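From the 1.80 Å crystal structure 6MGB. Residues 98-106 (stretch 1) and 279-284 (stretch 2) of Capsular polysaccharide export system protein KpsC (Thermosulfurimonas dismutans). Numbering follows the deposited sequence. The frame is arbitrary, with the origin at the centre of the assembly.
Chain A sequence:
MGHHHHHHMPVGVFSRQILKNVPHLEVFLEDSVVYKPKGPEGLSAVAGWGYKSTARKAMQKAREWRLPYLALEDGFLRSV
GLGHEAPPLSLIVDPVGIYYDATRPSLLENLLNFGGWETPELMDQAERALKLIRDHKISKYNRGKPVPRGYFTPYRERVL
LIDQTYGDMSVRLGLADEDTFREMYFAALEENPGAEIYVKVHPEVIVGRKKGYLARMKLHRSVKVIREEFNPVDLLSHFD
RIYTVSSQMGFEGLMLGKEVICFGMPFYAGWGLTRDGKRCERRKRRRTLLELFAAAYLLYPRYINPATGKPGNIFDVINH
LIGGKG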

# COMPACT_ATOMS: atom_id res chain seq x y z
N ILE A 98 -10.96 1.67 -4.31
CA ILE A 98 -9.82 1.17 -3.55
C ILE A 98 -8.58 1.95 -3.99
O ILE A 98 -8.47 2.38 -5.14
CB ILE A 98 -9.63 -0.36 -3.71
CG1 ILE A 98 -8.66 -0.90 -2.66
CG2 ILE A 98 -9.14 -0.71 -5.12
CD1 ILE A 98 -9.11 -0.68 -1.22
N TYR A 99 -7.65 2.12 -3.05
CA TYR A 99 -6.60 3.12 -3.22
C TYR A 99 -5.76 2.88 -4.47
O TYR A 99 -5.33 3.84 -5.12
CB TYR A 99 -5.70 3.17 -1.98
CG TYR A 99 -4.95 1.88 -1.70
CD1 TYR A 99 -5.50 0.90 -0.89
CD2 TYR A 99 -3.69 1.66 -2.23
CE1 TYR A 99 -4.81 -0.28 -0.62
CE2 TYR A 99 -2.99 0.49 -1.97
CZ TYR A 99 -3.56 -0.47 -1.17
OH TYR A 99 -2.88 -1.64 -0.91
N TYR A 100 -5.50 1.62 -4.81
CA TYR A 100 -4.62 1.33 -5.94
C TYR A 100 -5.35 1.32 -7.27
O TYR A 100 -4.70 1.16 -8.31
CB TYR A 100 -3.89 -0.00 -5.74
CG TYR A 100 -4.77 -1.21 -5.51
CD1 TYR A 100 -5.37 -1.87 -6.57
CD2 TYR A 100 -4.98 -1.71 -4.23
CE1 TYR A 100 -6.17 -2.98 -6.37
CE2 TYR A 100 -5.77 -2.82 -4.02
CZ TYR A 100 -6.36 -3.45 -5.09
OH TYR A 100 -7.15 -4.56 -4.88
N ASP A 101 -6.67 1.52 -7.28
CA ASP A 101 -7.44 1.53 -8.52
C ASP A 101 -7.56 2.97 -9.01
O ASP A 101 -8.41 3.73 -8.53
CB ASP A 101 -8.81 0.90 -8.30
CG ASP A 101 -9.66 0.90 -9.56
OD1 ASP A 101 -9.19 1.40 -10.60
OD2 ASP A 101 -10.80 0.39 -9.51
N ALA A 102 -6.71 3.34 -9.96
CA ALA A 102 -6.70 4.69 -10.51
C ALA A 102 -7.77 4.93 -11.57
O ALA A 102 -7.88 6.05 -12.07
CB ALA A 102 -5.32 5.00 -11.11
N THR A 103 -8.55 3.91 -11.93
CA THR A 103 -9.58 4.06 -12.95
C THR A 103 -10.86 4.67 -12.41
O THR A 103 -11.70 5.11 -13.20
CB THR A 103 -9.90 2.71 -13.60
OG1 THR A 103 -10.65 1.90 -12.68
CG2 THR A 103 -8.63 1.98 -14.00
N ARG A 104 -11.03 4.71 -11.09
CA ARG A 104 -12.21 5.29 -10.45
C ARG A 104 -11.78 6.10 -9.24
O ARG A 104 -10.63 6.00 -8.79
CB ARG A 104 -13.19 4.21 -10.00
CG ARG A 104 -13.60 3.19 -11.04
CD ARG A 104 -14.32 2.04 -10.36
NE ARG A 104 -13.45 1.37 -9.40
CZ ARG A 104 -13.86 0.77 -8.28
NH1 ARG A 104 -15.15 0.75 -7.96
NH2 ARG A 104 -12.98 0.19 -7.48
N PRO A 105 -12.67 6.91 -8.67
CA PRO A 105 -12.39 7.51 -7.37
C PRO A 105 -12.27 6.44 -6.30
O PRO A 105 -12.84 5.35 -6.41
CB PRO A 105 -13.59 8.42 -7.11
CG PRO A 105 -14.19 8.66 -8.45
CD PRO A 105 -13.93 7.42 -9.25
N SER A 106 -11.50 6.75 -5.26
CA SER A 106 -11.46 5.98 -4.03
C SER A 106 -11.67 6.94 -2.87
O SER A 106 -11.60 8.16 -3.03
CB SER A 106 -10.13 5.23 -3.87
OG SER A 106 -9.07 6.13 -3.57
N ARG A 279 -0.93 9.80 -16.56
CA ARG A 279 -1.74 10.97 -16.25
C ARG A 279 -3.04 10.51 -15.60
O ARG A 279 -3.58 9.44 -15.92
CB ARG A 279 -2.06 11.78 -17.52
CG ARG A 279 -0.89 11.95 -18.49
CD ARG A 279 -0.27 13.33 -18.42
NE ARG A 279 0.33 13.61 -17.12
CZ ARG A 279 1.55 13.22 -16.74
NH1 ARG A 279 2.31 12.51 -17.57
NH2 ARG A 279 2.01 13.53 -15.54
N CYS A 280 -3.54 11.32 -14.67
CA CYS A 280 -4.83 11.08 -14.02
C CYS A 280 -5.50 12.44 -13.85
O CYS A 280 -5.31 13.12 -12.84
CB CYS A 280 -4.67 10.35 -12.69
SG CYS A 280 -6.23 9.82 -11.96
N GLU A 281 -6.29 12.83 -14.85
CA GLU A 281 -6.92 14.15 -14.85
C GLU A 281 -7.86 14.33 -13.66
O GLU A 281 -8.10 15.48 -13.26
CB GLU A 281 -7.68 14.37 -16.15
CG GLU A 281 -6.89 14.06 -17.41
CD GLU A 281 -5.54 14.76 -17.45
OE1 GLU A 281 -4.61 14.22 -18.09
OE2 GLU A 281 -5.42 15.85 -16.85
N ARG A 282 -8.39 13.25 -13.11
CA ARG A 282 -9.31 13.35 -11.98
C ARG A 282 -8.62 13.86 -10.72
O ARG A 282 -9.29 14.38 -9.83
CB ARG A 282 -9.95 11.99 -11.72
CG ARG A 282 -11.24 12.04 -10.92
CD ARG A 282 -11.81 10.65 -10.72
NE ARG A 282 -10.78 9.70 -10.31
CZ ARG A 282 -10.22 8.78 -11.09
NH1 ARG A 282 -10.60 8.64 -12.36
NH2 ARG A 282 -9.28 7.99 -10.60
N ARG A 283 -7.30 13.72 -10.64
CA ARG A 283 -6.53 14.20 -9.49
C ARG A 283 -6.03 15.61 -9.81
O ARG A 283 -5.14 15.79 -10.65
CB ARG A 283 -5.38 13.25 -9.18
CG ARG A 283 -5.85 11.87 -8.78
CD ARG A 283 -4.70 10.90 -8.54
NE ARG A 283 -5.21 9.56 -8.28
CZ ARG A 283 -4.46 8.48 -8.06
NH1 ARG A 283 -3.14 8.58 -8.07
NH2 ARG A 283 -5.04 7.31 -7.84
N LYS A 284 -6.61 16.60 -9.14
CA LYS A 284 -6.36 18.01 -9.46
C LYS A 284 -5.62 18.76 -8.37
O LYS A 284 -4.76 19.59 -8.67
CB LYS A 284 -7.68 18.71 -9.76
CG LYS A 284 -8.49 18.04 -10.86
CD LYS A 284 -9.56 18.96 -11.42
CE LYS A 284 -10.16 18.39 -12.70
NZ LYS A 284 -10.86 17.09 -12.47
O HOH W 1 -8.04 6.39 -7.68

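Neither stretch forms regular helix or strand; each is built from turns, and the contact is small, burying 245 Å² in all. Stretch 1 strings together two type I turns, I98 to D101 and D101 to R104, the first closed by D101 N to I98 O at 2.9 Å. Stretch 2 makes one, C280 to R283, with R283 N to C280 O at 3.0 Å. The backbones stay well apart, A102 CA lying 7.5 Å from C280 CA and P105 CA 8.1 Å from R282 CA, and much of the gap is spanned by the long side chains of R282 and R283.

One direct hydrogen bond crosses it. R282, whose CA-to-CB bond points toward stretch 1, donates from NH2 to A102 O at 2.8 Å and 171°, nearly straight, with the carbonyl oxygen near the guanidinium plane where the N-H groups point. R104 O is also close to R282 NH2, at 3.0 Å, but the angle is too poor for a bond.

Water 1 supplies a second polar link: it is placed to donate to D101 O at 2.8 Å and accepts from R283 NH2 at 3.1 Å, joining the stretches where the arginine itself falls short.

Other contacts are looser packing, without further hydrogen bonds across the stretches. P105 N and R104 C lie over one face of the R282 guanidinium, and P105 CG meets R282 CD at 3.8 Å. A102 CB packs 4.0 Å from R283 NH2, while A102 O sits 4.1 Å from C280 SG.

The receiving loop is braced from within by D101. Its OD1 accepts from T103 N at 2.9 Å and T103 OG1 at 2.6 Å; its OD2 forms a salt bridge with R104 NE at 2.8 Å. The design rule is economical: a side chain ties the turn together internally, while backbone carbonyls receive the arginine and the water.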